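Local coordinates for protein putative aminotransferase (Actinomadura melliaura, PDB 4ZWV) that probably transfers an amino group to a sugar with the help of pyridoxal 5'-phosphate, in making the aminopentose of the indolocarbazole AT2433, at residues V136-L141 with V158-A163; D114-I119 with L145-R150; P304-K309 with R346-P351. All coordinates share one frame; numbering follows the deposited sequence.

Contact 1. Residues V136-L141 with V158-A163; sequences VDLDRL and VIEDCA
Leu138 and Leu141, three residues apart at the start of helix 138-152, face Val158 and Glu160 of strand 157-161. The backbones stay well separated: the closest CA atoms, those of Leu141 and Val158, are 8.9 Å apart. Asp137 is the N-cap of the helix. Its OD1 accepts from Arg140 N at 3.3 Å, met from above the carboxylate plane.

No hydrogen bond crosses between the segments. Leu141 and Val158 meet tip to tip, with Leu141 CD2 3.8 Å from Val158 CG1 and 3.9 Å from Val158 CG2. CG of Leu141 lies anti to the backbone N (chi1 175°), which carries the branched end toward the strand. The second pair is mixed. Both methyls of Leu138 press on the carboxylate of Glu160, and Leu138 CD1 lies 3.7 Å from Glu160 OE1. The Glu160 chain is extended beyond CG and comes at Leu138 from the opposite direction. The leucine methyls offer this buried carboxylate no hydrogen bond; His130 NE2 pairs with OE1 and Asn180 ND2 with OE2.

The contact belongs to a beta-alpha-beta unit of strand 123-129, helix 138-152 and strand 157-161. Val128 of the first strand touches Leu141, Val158 and Glu160. Strand 157-161 runs between strands 123-129 and 181-185 in the central sheet, and Ile159 packs on helix 57-66.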
ATOM      1  N   VAL A 136      22.254  -2.042 -14.569  1.00  9.86           N
ATOM      2  CA  VAL A 136      22.093  -1.828 -15.999  1.00 11.49           C
ATOM      3  C   VAL A 136      23.086  -0.783 -16.512  1.00 12.59           C
ATOM      4  O   VAL A 136      23.504   0.105 -15.765  1.00 11.63           O
ATOM      5  CB  VAL A 136      20.625  -1.369 -16.281  1.00 14.53           C
ATOM      6  CG1 VAL A 136      20.382  -1.057 -17.738  1.00 17.57           C
ATOM      7  CG2 VAL A 136      19.635  -2.443 -15.795  1.00 20.77           C
ATOM      8  N   ASP A 137      23.470  -0.903 -17.783  1.00 11.59           N
ATOM      9  CA  ASP A 137      24.316   0.082 -18.446  1.00 11.54           C
ATOM     10  C   ASP A 137      23.534   1.379 -18.707  1.00 10.19           C
ATOM     11  O   ASP A 137      22.996   1.586 -19.802  1.00 11.73           O
ATOM     12  CB  ASP A 137      24.842  -0.521 -19.753  1.00 12.90           C
ATOM     13  CG  ASP A 137      25.897   0.335 -20.431  1.00 13.88           C
ATOM     14  OD1 ASP A 137      26.096   1.521 -20.067  1.00 14.50           O
ATOM     15  OD2 ASP A 137      26.530  -0.196 -21.375  1.00 16.82           O
ATOM     16  N   LEU A 138      23.488   2.251 -17.704  1.00 10.79           N
ATOM     17  CA  LEU A 138      22.616   3.423 -17.750  1.00 12.51           C
ATOM     18  C   LEU A 138      23.037   4.451 -18.797  1.00 13.27           C
ATOM     19  O   LEU A 138      22.176   5.124 -19.367  1.00 12.74           O
ATOM     20  CB  LEU A 138      22.547   4.080 -16.369  1.00 12.76           C
ATOM     21  CG  LEU A 138      21.828   3.222 -15.321  1.00 12.13           C
ATOM     22  CD1 LEU A 138      21.974   3.884 -13.957  1.00 11.58           C
ATOM     23  CD2 LEU A 138      20.351   3.032 -15.651  1.00 11.89           C
ATOM     24  N   ASP A 139      24.339   4.570 -19.081  1.00 11.16           N
ATOM     25  CA  ASP A 139      24.783   5.517 -20.105  1.00 11.21           C
ATOM     26  C   ASP A 139      24.328   5.058 -21.487  1.00 15.00           C
ATOM     27  O   ASP A 139      23.943   5.868 -22.330  1.00 15.38           O
ATOM     28  CB  ASP A 139      26.309   5.680 -20.111  1.00 12.19           C
ATOM     29  CG  ASP A 139      26.853   6.443 -18.904  1.00 16.87           C
ATOM     30  OD1 ASP A 139      26.078   6.987 -18.090  1.00 20.20           O
ATOM     31  OD2 ASP A 139      28.101   6.510 -18.788  1.00 17.59           O
ATOM     32  N   ARG A 140      24.401   3.756 -21.731  1.00 12.09           N
ATOM     33  CA  ARG A 140      23.943   3.224 -23.009  1.00 13.53           C
ATOM     34  C   ARG A 140      22.445   3.443 -23.171  1.00 14.71           C
ATOM     35  O   ARG A 140      21.964   3.848 -24.240  1.00 15.45           O
ATOM     36  CB  ARG A 140      24.277   1.741 -23.126  1.00 15.54           C
ATOM     37  CG  ARG A 140      23.847   1.160 -24.440  1.00 21.80           C
ATOM     38  CD  ARG A 140      24.310  -0.267 -24.604  1.00 23.65           C
ATOM     39  NE  ARG A 140      23.762  -0.830 -25.833  1.00 25.85           N
ATOM     40  CZ  ARG A 140      23.688  -2.127 -26.085  1.00 28.47           C
ATOM     41  NH1 ARG A 140      24.137  -2.998 -25.193  1.00 27.55           N
ATOM     42  NH2 ARG A 140      23.163  -2.551 -27.227  1.00 35.07           N
ATOM     43  N   LEU A 141      21.717   3.188 -22.094  1.00 12.21           N
ATOM     44  CA  LEU A 141      20.289   3.427 -22.053  1.00 11.77           C
ATOM     45  C   LEU A 141      19.968   4.888 -22.395  1.00 13.51           C
ATOM     46  O   LEU A 141      19.096   5.151 -23.226  1.00 13.17           O
ATOM     47  CB  LEU A 141      19.765   3.046 -20.671  1.00 11.18           C
ATOM     48  CG  LEU A 141      18.305   3.341 -20.393  1.00 11.58           C
ATOM     49  CD1 LEU A 141      17.409   2.565 -21.348  1.00 15.20           C
ATOM     50  CD2 LEU A 141      17.986   3.004 -18.946  1.00 13.27           C
ATOM     51  N   VAL A 158      12.421   6.740 -17.997  1.00 10.09           N
ATOM     52  CA  VAL A 158      12.959   5.522 -17.406  1.00 10.48           C
ATOM     53  C   VAL A 158      12.693   5.536 -15.911  1.00 10.08           C
ATOM     54  O   VAL A 158      12.937   6.543 -15.240  1.00 11.99           O
ATOM     55  CB  VAL A 158      14.478   5.389 -17.647  1.00 10.53           C
ATOM     56  CG1 VAL A 158      15.062   4.255 -16.793  1.00 11.53           C
ATOM     57  CG2 VAL A 158      14.748   5.139 -19.104  1.00 11.86           C
ATOM     58  N   ILE A 159      12.179   4.422 -15.397  1.00  8.03           N
ATOM     59  CA  ILE A 159      12.088   4.206 -13.964  1.00  8.58           C
ATOM     60  C   ILE A 159      13.016   3.041 -13.632  1.00 11.39           C
ATOM     61  O   ILE A 159      12.907   1.976 -14.238  1.00  9.75           O
ATOM     62  CB  ILE A 159      10.662   3.879 -13.518  1.00  9.34           C
ATOM     63  CG1 ILE A 159       9.729   5.057 -13.818  1.00 10.77           C
ATOM     64  CG2 ILE A 159      10.656   3.534 -12.026  1.00 10.57           C
ATOM     65  CD1 ILE A 159       8.246   4.649 -13.837  1.00 11.03           C
ATOM     66  N   GLU A 160      13.947   3.259 -12.708  1.00  9.03           N
ATOM     67  CA  GLU A 160      14.877   2.216 -12.292  1.00  8.80           C
ATOM     68  C   GLU A 160      14.364   1.486 -11.064  1.00 10.74           C
ATOM     69  O   GLU A 160      14.160   2.103 -10.011  1.00  9.43           O
ATOM     70  CB  GLU A 160      16.258   2.800 -11.972  1.00  8.47           C
ATOM     71  CG  GLU A 160      16.974   3.451 -13.153  1.00  9.15           C
ATOM     72  CD  GLU A 160      18.289   4.089 -12.731  1.00 13.11           C
ATOM     73  OE1 GLU A 160      18.998   3.502 -11.878  1.00 11.65           O
ATOM     74  OE2 GLU A 160      18.607   5.184 -13.229  1.00 12.01           O
ATOM     75  N   ASP A 161      14.161   0.179 -11.202  1.00  8.55           N
ATOM     76  CA  ASP A 161      13.767  -0.662 -10.072  1.00  8.74           C
ATOM     77  C   ASP A 161      15.050  -1.107  -9.389  1.00  9.29           C
ATOM     78  O   ASP A 161      15.782  -1.959  -9.902  1.00  9.93           O
ATOM     79  CB  ASP A 161      12.915  -1.849 -10.544  1.00  8.99           C
ATOM     80  CG  ASP A 161      12.473  -2.756  -9.409  1.00 14.56           C
ATOM     81  OD1 ASP A 161      13.036  -2.681  -8.304  1.00 14.04           O
ATOM     82  OD2 ASP A 161      11.544  -3.558  -9.621  1.00 14.24           O
ATOM     83  N   CYS A 162      15.306  -0.510  -8.227  1.00  9.29           N
ATOM     84  CA  CYS A 162      16.536  -0.725  -7.479  1.00  9.03           C
ATOM     85  C   CYS A 162      16.309  -1.590  -6.253  1.00  7.50           C
ATOM     86  O   CYS A 162      17.102  -1.539  -5.317  1.00  9.71           O
ATOM     87  CB  CYS A 162      17.129   0.616  -7.031  1.00 10.01           C
ATOM     88  SG  CYS A 162      17.475   1.785  -8.373  1.00 10.54           S
ATOM     89  N   ALA A 163      15.229  -2.365  -6.237  1.00  8.84           N
ATOM     90  CA  ALA A 163      14.900  -3.178  -5.061  1.00  8.16           C
ATOM     91  C   ALA A 163      16.034  -4.081  -4.572  1.00  9.07           C
ATOM     92  O   ALA A 163      16.184  -4.296  -3.363  1.00 10.45           O
ATOM     93  CB  ALA A 163      13.672  -4.031  -5.347  1.00 10.58           C
TER

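Contact 2. Residues D114-I119 with L145-R150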
ATOM      1  N   ASP A 114      17.488  -5.279 -27.775  1.00 14.40           N
ATOM      2  CA  ASP A 114      16.077  -5.603 -27.946  1.00 13.31           C
ATOM      3  C   ASP A 114      15.220  -4.418 -27.513  1.00 14.93           C
ATOM      4  O   ASP A 114      14.223  -4.106 -28.153  1.00 15.40           O
ATOM      5  CB  ASP A 114      15.713  -6.862 -27.152  1.00 13.73           C
ATOM      6  CG  ASP A 114      14.372  -7.447 -27.559  1.00 15.70           C
ATOM      7  OD1 ASP A 114      14.134  -7.601 -28.783  1.00 19.14           O
ATOM      8  OD2 ASP A 114      13.560  -7.759 -26.664  1.00 14.59           O
ATOM      9  N   LEU A 115      15.631  -3.748 -26.440  1.00 12.08           N
ATOM     10  CA  LEU A 115      14.939  -2.545 -26.003  1.00 12.93           C
ATOM     11  C   LEU A 115      14.851  -1.520 -27.126  1.00 14.80           C
ATOM     12  O   LEU A 115      13.768  -1.020 -27.441  1.00 14.17           O
ATOM     13  CB  LEU A 115      15.635  -1.922 -24.797  1.00 13.70           C
ATOM     14  CG  LEU A 115      15.047  -0.554 -24.427  1.00 12.57           C
ATOM     15  CD1 LEU A 115      13.606  -0.680 -23.941  1.00 14.04           C
ATOM     16  CD2 LEU A 115      15.912   0.118 -23.383  1.00 13.14           C
ATOM     17  N   GLU A 116      15.985  -1.224 -27.749  1.00 13.63           N
ATOM     18  CA  GLU A 116      15.988  -0.186 -28.769  1.00 14.46           C
ATOM     19  C   GLU A 116      15.086  -0.566 -29.951  1.00 16.19           C
ATOM     20  O   GLU A 116      14.379   0.290 -30.500  1.00 17.51           O
ATOM     21  CB  GLU A 116      17.407   0.116 -29.249  1.00 17.16           C
ATOM     22  CG  GLU A 116      17.404   1.251 -30.272  1.00 17.02           C
ATOM     23  CD  GLU A 116      18.725   1.982 -30.395  1.00 25.19           C
ATOM     24  OE1 GLU A 116      19.769   1.434 -29.981  1.00 24.74           O
ATOM     25  OE2 GLU A 116      18.709   3.115 -30.928  1.00 26.66           O
ATOM     26  N   ARG A 117      15.064  -1.848 -30.309  1.00 14.13           N
ATOM     27  CA  ARG A 117      14.199  -2.304 -31.397  1.00 15.56           C
ATOM     28  C   ARG A 117      12.711  -2.179 -31.061  1.00 15.26           C
ATOM     29  O   ARG A 117      11.872  -2.085 -31.963  1.00 19.02           O
ATOM     30  CB  ARG A 117      14.508  -3.758 -31.758  1.00 17.33           C
ATOM     31  CG  ARG A 117      15.850  -3.960 -32.443  1.00 23.25           C
ATOM     32  CD  ARG A 117      15.972  -5.378 -32.989  1.00 26.71           C
ATOM     33  NE  ARG A 117      15.817  -6.392 -31.954  1.00 24.68           N
ATOM     34  CZ  ARG A 117      16.829  -7.018 -31.356  1.00 25.59           C
ATOM     35  NH1 ARG A 117      18.089  -6.746 -31.690  1.00 25.51           N
ATOM     36  NH2 ARG A 117      16.575  -7.930 -30.432  1.00 22.40           N
ATOM     37  N   LYS A 118      12.376  -2.178 -29.773  1.00 13.38           N
ATOM     38  CA  LYS A 118      10.967  -2.235 -29.385  1.00 12.10           C
ATOM     39  C   LYS A 118      10.362  -0.895 -28.973  1.00 13.57           C
ATOM     40  O   LYS A 118       9.157  -0.793 -28.768  1.00 16.18           O
ATOM     41  CB  LYS A 118      10.789  -3.265 -28.274  1.00 13.19           C
ATOM     42  CG  LYS A 118      10.866  -4.686 -28.823  1.00 15.34           C
ATOM     43  CD  LYS A 118      10.886  -5.726 -27.725  1.00 12.54           C
ATOM     44  CE  LYS A 118      10.701  -7.114 -28.322  1.00 15.11           C
ATOM     45  NZ  LYS A 118      10.970  -8.188 -27.323  1.00 13.43           N
ATOM     46  N   ILE A 119      11.190   0.135 -28.848  1.00 15.09           N
ATOM     47  CA  ILE A 119      10.647   1.474 -28.622  1.00 12.31           C
ATOM     48  C   ILE A 119       9.818   1.862 -29.847  1.00 12.69           C
ATOM     49  O   ILE A 119      10.241   1.664 -30.991  1.00 15.77           O
ATOM     50  CB  ILE A 119      11.761   2.492 -28.361  1.00 13.51           C
ATOM     51  CG1 ILE A 119      12.428   2.189 -27.028  1.00 13.91           C
ATOM     52  CG2 ILE A 119      11.217   3.924 -28.381  1.00 16.89           C
ATOM     53  CD1 ILE A 119      13.671   3.018 -26.766  1.00 17.45           C
ATOM     54  N   LEU A 145      17.728   6.491 -25.592  1.00 13.55           N
ATOM     55  CA  LEU A 145      16.650   7.460 -25.426  1.00 13.85           C
ATOM     56  C   LEU A 145      16.925   8.755 -26.183  1.00 15.91           C
ATOM     57  O   LEU A 145      15.986   9.392 -26.671  1.00 15.87           O
ATOM     58  CB  LEU A 145      16.423   7.737 -23.952  1.00 13.56           C
ATOM     59  CG  LEU A 145      15.737   6.553 -23.278  1.00 23.20           C
ATOM     60  CD1 LEU A 145      15.622   6.872 -21.833  1.00 29.54           C
ATOM     61  CD2 LEU A 145      14.363   6.298 -23.894  1.00 28.12           C
ATOM     62  N   ASP A 146      18.195   9.155 -26.275  1.00 12.95           N
ATOM     63  CA  ASP A 146      18.551  10.302 -27.106  1.00 13.37           C
ATOM     64  C   ASP A 146      18.078  10.084 -28.542  1.00 15.51           C
ATOM     65  O   ASP A 146      17.490  10.977 -29.163  1.00 17.33           O
ATOM     66  CB  ASP A 146      20.067  10.551 -27.121  1.00 16.09           C
ATOM     67  CG  ASP A 146      20.609  11.040 -25.787  1.00 19.71           C
ATOM     68  OD1 ASP A 146      19.831  11.505 -24.931  1.00 17.80           O
ATOM     69  OD2 ASP A 146      21.850  10.987 -25.610  1.00 21.21           O
ATOM     70  N   ARG A 147      18.362   8.899 -29.076  1.00 15.42           N
ATOM     71  CA  ARG A 147      17.983   8.575 -30.446  1.00 15.73           C
ATOM     72  C   ARG A 147      16.469   8.446 -30.588  1.00 13.21           C
ATOM     73  O   ARG A 147      15.917   8.835 -31.618  1.00 18.01           O
ATOM     74  CB  ARG A 147      18.685   7.292 -30.908  1.00 19.19           C
ATOM     75  CG  ARG A 147      20.199   7.458 -31.045  1.00 20.34           C
ATOM     76  CD  ARG A 147      20.891   6.229 -31.639  1.00 19.83           C
ATOM     77  NE  ARG A 147      20.875   5.073 -30.741  1.00 20.18           N
ATOM     78  CZ  ARG A 147      21.727   4.890 -29.731  1.00 19.94           C
ATOM     79  NH1 ARG A 147      22.658   5.801 -29.456  1.00 20.38           N
ATOM     80  NH2 ARG A 147      21.640   3.802 -28.982  1.00 21.45           N
ATOM     81  N   ALA A 148      15.810   7.903 -29.570  1.00 13.99           N
ATOM     82  CA  ALA A 148      14.358   7.769 -29.606  1.00 14.82           C
ATOM     83  C   ALA A 148      13.699   9.143 -29.624  1.00 16.30           C
ATOM     84  O   ALA A 148      12.723   9.363 -30.341  1.00 16.61           O
ATOM     85  CB  ALA A 148      13.856   6.952 -28.414  1.00 16.16           C
ATOM     86  N   GLU A 149      14.238  10.067 -28.836  1.00 14.11           N
ATOM     87  CA  GLU A 149      13.696  11.422 -28.768  1.00 15.80           C
ATOM     88  C   GLU A 149      13.837  12.142 -30.116  1.00 17.47           C
ATOM     89  O   GLU A 149      12.930  12.860 -30.552  1.00 16.25           O
ATOM     90  CB  GLU A 149      14.395  12.206 -27.646  1.00 17.30           C
ATOM     91  CG  GLU A 149      13.881  13.623 -27.425  1.00 19.96           C
ATOM     92  CD  GLU A 149      14.478  14.263 -26.183  1.00 21.94           C
ATOM     93  OE1 GLU A 149      15.487  13.743 -25.663  1.00 24.07           O
ATOM     94  OE2 GLU A 149      13.922  15.272 -25.705  1.00 24.39           O
ATOM     95  N   ARG A 150      14.978  11.932 -30.767  0.59 13.44           N
ATOM     96  CA  ARG A 150      15.211  12.479 -32.094  0.59 14.89           C
ATOM     97  C   ARG A 150      14.157  11.973 -33.076  0.59 15.00           C
ATOM     98  O   ARG A 150      13.633  12.732 -33.898  0.59 15.02           O
ATOM     99  CB  ARG A 150      16.617  12.108 -32.577  0.59 15.20           C
ATOM    100  CG  ARG A 150      17.010  12.741 -33.893  0.59 18.90           C
ATOM    101  CD  ARG A 150      18.449  12.419 -34.263  0.59 29.75           C
ATOM    102  NE  ARG A 150      18.855  13.160 -35.450  0.59 28.02           N
ATOM    103  CZ  ARG A 150      19.687  14.196 -35.446  0.59 23.91           C
ATOM    104  NH1 ARG A 150      19.984  14.806 -36.582  0.59 27.05           N
ATOM    105  NH2 ARG A 150      20.227  14.616 -34.311  0.59 32.36           N
TER
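Two helices that pack beside the central sheet meet here through a surface salt bridge and a small apolar patch, Glu116 and Ile119 against Leu145, Arg147 and Ala148. Helix 112-118 is just ending, and Ile119 is the first residue to leave helical geometry. Helix 138-152 continues through the other segment.

Arg147 grips the carboxylate of Glu116 side-on, with one nitrogen to each oxygen. Arg147 NE donates to the syn lone pair of Glu116 OE2 at 2.9 Å, nearly straight at 171°. Arg147 NH2 donates to Glu116 OE1 at 3.2 Å, on the syn side but out of the carboxylate plane. Both oxygens lie in the guanidinium plane, yet the two flat groups are turned 33° from each other. The bend of the Arg147 chain at chi3 (-69°) turns the NE and NH2 edge to the carboxylate, and the two side chains cross at about a right angle. The pair of bonds limits rotation of both groups. A glutamine here would probably leave the Arg147 charge without its mate and cost one of the two bonds, since the amide offers a single oxygen.

Next to the salt bridge, Ile119 CG2 touches Ala148 CB at 4.0 Å. The small side chain of Ala148 is consistent with the close approach of the backbones, the CA atoms of Ile119 and Ala148 being 7.4 Å apart. Ile119 CD1 reaches Leu145 CD2 more loosely, at 4.4 Å.

Ile144 of helix 138-152 also touches Glu116 and Ile119. Toward the sheet, Leu78 of strand 76-79 packs on Ile119, and Ile126 of strand 123-129 packs on Leu145.

Contact 3. Residues P304-K309 with R346-P351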
ATOM      1  N   PRO A 304      18.000 -29.969 -12.805  1.00 24.32           N
ATOM      2  CA  PRO A 304      17.256 -30.755 -11.809  1.00 22.40           C
ATOM      3  C   PRO A 304      18.165 -31.552 -10.870  1.00 23.39           C
ATOM      4  O   PRO A 304      17.892 -31.618  -9.667  1.00 23.45           O
ATOM      5  CB  PRO A 304      16.404 -31.693 -12.674  1.00 26.40           C
ATOM      6  CG  PRO A 304      16.160 -30.919 -13.909  1.00 23.90           C
ATOM      7  CD  PRO A 304      17.471 -30.194 -14.166  1.00 23.46           C
ATOM      8  N   ALA A 305      19.230 -32.138 -11.405  1.00 22.41           N
ATOM      9  CA  ALA A 305      20.188 -32.855 -10.571  1.00 21.26           C
ATOM     10  C   ALA A 305      20.949 -31.880  -9.669  1.00 22.95           C
ATOM     11  O   ALA A 305      21.243 -32.201  -8.519  1.00 22.53           O
ATOM     12  CB  ALA A 305      21.147 -33.664 -11.431  1.00 22.86           C
ATOM     13  N   PHE A 306      21.248 -30.688 -10.180  1.00 20.52           N
ATOM     14  CA  PHE A 306      21.912 -29.658  -9.377  1.00 18.89           C
ATOM     15  C   PHE A 306      21.053 -29.251  -8.177  1.00 21.62           C
ATOM     16  O   PHE A 306      21.552 -29.129  -7.057  1.00 21.37           O
ATOM     17  CB  PHE A 306      22.235 -28.427 -10.230  1.00 18.17           C
ATOM     18  CG  PHE A 306      23.005 -27.355  -9.492  1.00 19.16           C
ATOM     19  CD1 PHE A 306      24.392 -27.369  -9.466  1.00 20.24           C
ATOM     20  CD2 PHE A 306      22.339 -26.326  -8.845  1.00 19.11           C
ATOM     21  CE1 PHE A 306      25.099 -26.372  -8.792  1.00 17.73           C
ATOM     22  CE2 PHE A 306      23.032 -25.331  -8.174  1.00 16.53           C
ATOM     23  CZ  PHE A 306      24.415 -25.354  -8.142  1.00 16.95           C
ATOM     24  N   HIS A 307      19.761 -29.040  -8.417  1.00 20.09           N
ATOM     25  CA  HIS A 307      18.829 -28.719  -7.341  1.00 20.17           C
ATOM     26  C   HIS A 307      18.802 -29.815  -6.272  1.00 20.46           C
ATOM     27  O   HIS A 307      18.851 -29.518  -5.081  1.00 22.16           O
ATOM     28  CB  HIS A 307      17.423 -28.496  -7.901  1.00 21.66           C
ATOM     29  CG  HIS A 307      17.263 -27.194  -8.620  1.00 20.04           C
ATOM     30  ND1 HIS A 307      16.248 -26.964  -9.525  1.00 24.14           N
ATOM     31  CD2 HIS A 307      17.985 -26.050  -8.564  1.00 20.79           C
ATOM     32  CE1 HIS A 307      16.353 -25.733  -9.996  1.00 21.25           C
ATOM     33  NE2 HIS A 307      17.398 -25.156  -9.427  1.00 20.44           N
ATOM     34  N   ARG A 308      18.733 -31.072  -6.701  1.00 21.32           N
ATOM     35  CA  ARG A 308      18.713 -32.193  -5.766  1.00 21.19           C
ATOM     36  C   ARG A 308      19.997 -32.233  -4.936  1.00 22.77           C
ATOM     37  O   ARG A 308      19.963 -32.552  -3.749  1.00 24.79           O
ATOM     38  CB  ARG A 308      18.496 -33.512  -6.516  1.00 21.06           C
ATOM     39  CG  ARG A 308      17.085 -33.647  -7.085  1.00 29.10           C
ATOM     40  CD  ARG A 308      16.790 -35.049  -7.613  1.00 30.01           C
ATOM     41  NE  ARG A 308      17.587 -35.391  -8.787  1.00 32.75           N
ATOM     42  CZ  ARG A 308      17.209 -35.140 -10.038  1.00 29.82           C
ATOM     43  NH1 ARG A 308      16.045 -34.548 -10.272  1.00 35.10           N
ATOM     44  NH2 ARG A 308      17.991 -35.482 -11.055  1.00 38.48           N
ATOM     45  N   LYS A 309      21.120 -31.901  -5.563  1.00 23.31           N
ATOM     46  CA  LYS A 309      22.406 -31.829  -4.871  1.00 23.49           C
ATOM     47  C   LYS A 309      22.406 -30.747  -3.790  1.00 21.38           C
ATOM     48  O   LYS A 309      22.829 -30.989  -2.662  1.00 24.16           O
ATOM     49  CB  LYS A 309      23.533 -31.559  -5.868  1.00 25.90           C
ATOM     50  CG  LYS A 309      24.929 -31.576  -5.265  1.00 24.89           C
ATOM     51  CD  LYS A 309      25.494 -32.988  -5.219  1.00 26.40           C
ATOM     52  CE  LYS A 309      26.870 -33.002  -4.561  1.00 29.83           C
ATOM     53  NZ  LYS A 309      27.600 -34.270  -4.835  1.00 32.03           N
ATOM     54  N   ARG A 346      18.526 -22.907 -17.064  1.00 16.61           N
ATOM     55  CA  ARG A 346      19.872 -23.103 -16.533  1.00 16.04           C
ATOM     56  C   ARG A 346      20.156 -22.266 -15.295  1.00 18.14           C
ATOM     57  O   ARG A 346      20.986 -22.636 -14.466  1.00 17.29           O
ATOM     58  CB  ARG A 346      20.911 -22.782 -17.605  1.00 17.23           C
ATOM     59  CG  ARG A 346      20.898 -23.753 -18.773  1.00 17.95           C
ATOM     60  CD  ARG A 346      21.606 -23.151 -19.975  1.00 27.13           C
ATOM     61  NE  ARG A 346      23.004 -22.877 -19.676  1.00 25.97           N
ATOM     62  CZ  ARG A 346      23.665 -21.808 -20.105  1.00 30.05           C
ATOM     63  NH1 ARG A 346      23.051 -20.890 -20.846  1.00 28.47           N
ATOM     64  NH2 ARG A 346      24.940 -21.652 -19.782  1.00 32.15           N
HETATM   65  N   MSE A 347      19.475 -21.138 -15.163  1.00 15.41           N
HETATM   66  CA  MSE A 347      19.836 -20.206 -14.106  1.00 17.33           C
HETATM   67  C   MSE A 347      19.475 -20.730 -12.723  1.00 16.82           C
HETATM   68  O   MSE A 347      18.438 -21.380 -12.520  1.00 16.22           O
HETATM   69  CB  MSE A 347      19.178 -18.841 -14.340  1.00 18.48           C
HETATM   70  CG  MSE A 347      17.687 -18.889 -14.345  1.00 16.24           C
HETATM   71 SE   MSE A 347      16.953 -17.101 -14.627  1.00 36.10          SE
HETATM   72  CE  MSE A 347      17.612 -16.721 -16.387  1.00 23.92           C
ATOM     73  N   VAL A 348      20.339 -20.435 -11.762  0.74 13.33           N
ATOM     74  CA  VAL A 348      20.074 -20.748 -10.356  0.74 15.25           C
ATOM     75  C   VAL A 348      20.764 -19.718  -9.454  0.74 14.07           C
ATOM     76  O   VAL A 348      21.912 -19.339  -9.695  0.74 14.60           O
ATOM     77  CB  VAL A 348      20.522 -22.185  -9.995  0.74 18.35           C
ATOM     78  CG1 VAL A 348      21.933 -22.452 -10.466  0.74 19.47           C
ATOM     79  CG2 VAL A 348      20.367 -22.446  -8.489  0.74 14.28           C
ATOM     80  N   SER A 349      20.034 -19.238  -8.448  1.00 14.80           N
ATOM     81  CA  SER A 349      20.535 -18.238  -7.506  1.00 13.06           C
ATOM     82  C   SER A 349      21.076 -18.938  -6.264  1.00 14.87           C
ATOM     83  O   SER A 349      20.423 -19.830  -5.710  1.00 16.17           O
ATOM     84  CB  SER A 349      19.428 -17.254  -7.101  1.00 14.56           C
ATOM     85  OG  SER A 349      18.902 -16.547  -8.222  1.00 16.84           O
ATOM     86  N   LEU A 350      22.260 -18.521  -5.825  1.00 13.40           N
ATOM     87  CA  LEU A 350      22.917 -19.107  -4.658  1.00 14.58           C
ATOM     88  C   LEU A 350      22.972 -18.126  -3.488  1.00 14.57           C
ATOM     89  O   LEU A 350      23.039 -16.914  -3.689  1.00 13.58           O
ATOM     90  CB  LEU A 350      24.337 -19.551  -5.017  1.00 16.13           C
ATOM     91  CG  LEU A 350      24.456 -20.571  -6.148  1.00 17.73           C
ATOM     92  CD1 LEU A 350      25.915 -20.824  -6.485  1.00 21.00           C
ATOM     93  CD2 LEU A 350      23.773 -21.859  -5.742  1.00 23.33           C
ATOM     94  N   PRO A 351      22.939 -18.646  -2.254  1.00 15.22           N
ATOM     95  CA  PRO A 351      23.070 -17.759  -1.092  1.00 14.87           C
ATOM     96  C   PRO A 351      24.409 -17.040  -1.090  1.00 13.79           C
ATOM     97  O   PRO A 351      25.438 -17.681  -1.306  1.00 15.17           O
ATOM     98  CB  PRO A 351      22.977 -18.719   0.102  1.00 15.24           C
ATOM     99  CG  PRO A 351      22.291 -19.938  -0.429  1.00 19.00           C
ATOM    100  CD  PRO A 351      22.753 -20.053  -1.858  1.00 14.74           C
TER
HETATM  101  O   HOH W   1      16.933 -22.443 -10.299  1.00 17.24           O
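Phe306 and Val348 form the tight part of this contact, where helix 303-312 packs against strand 347-350, which pairs antiparallel with strand 296-300. The short helix and strand segments run almost parallel, 17° apart, with axes 10.4 Å from each other.

In the Val348 conformer described here, Phe306 CE2 lies 3.8 Å from Val348 CG1 and 3.9 Å from Val348 CG2. A second conformer was modelled, so the methyl detail is less certain. The ring is set toward the strand because its CG is anti to the backbone N (chi1 -176°). Leu350 adds to the same side more loosely: its CD2 sits at the ring edge, 4.3 Å from Phe306 CZ. Val300 and Ile368 also touch Phe306, and Trp372 meets it edge-to-face.

The other side is looser and watered. The partly exposed His307 and Val348 pass in opposite directions, and Val348 CG2 lies at the ring edge, 4.1 Å from His307 NE2. A water in the plane of the His307 ring lies 2.9 Å from His307 NE2 and donates to Met347 O at 2.9 Å. Arg227 of the second subunit packs on His307.

The chemistry implies cohesion mainly by apolar burial round Phe306. The water is the polar bridge between segments 304-309 and 346-351, and Arg303, at the start of the same helix, adds a direct bond to Met347 O.

Contacts 1 and 2 share helix 138-152: contact 1 joins it to a strand of the central sheet, and contact 2 joins it to helix 112-118. Their centres are 14 Å apart, and they touch: Leu141 CD1 of contact 1 is 3.5 Å from Leu115 CD2 of the 114-119 segment. Along the chain their segments alternate. Contact 3 belongs to a separate small sheet, with its centre 28 Å from that of contact 1 and 36 Å from that of contact 2. The Glu160 side chain of contact 1 is about 11 Å from that of the pyridoxal 5'-phosphate-binding residue His164, so it stays outside the site. The cofactor is not bound to this chain here. Contacts 2 and 3 lie away from that site.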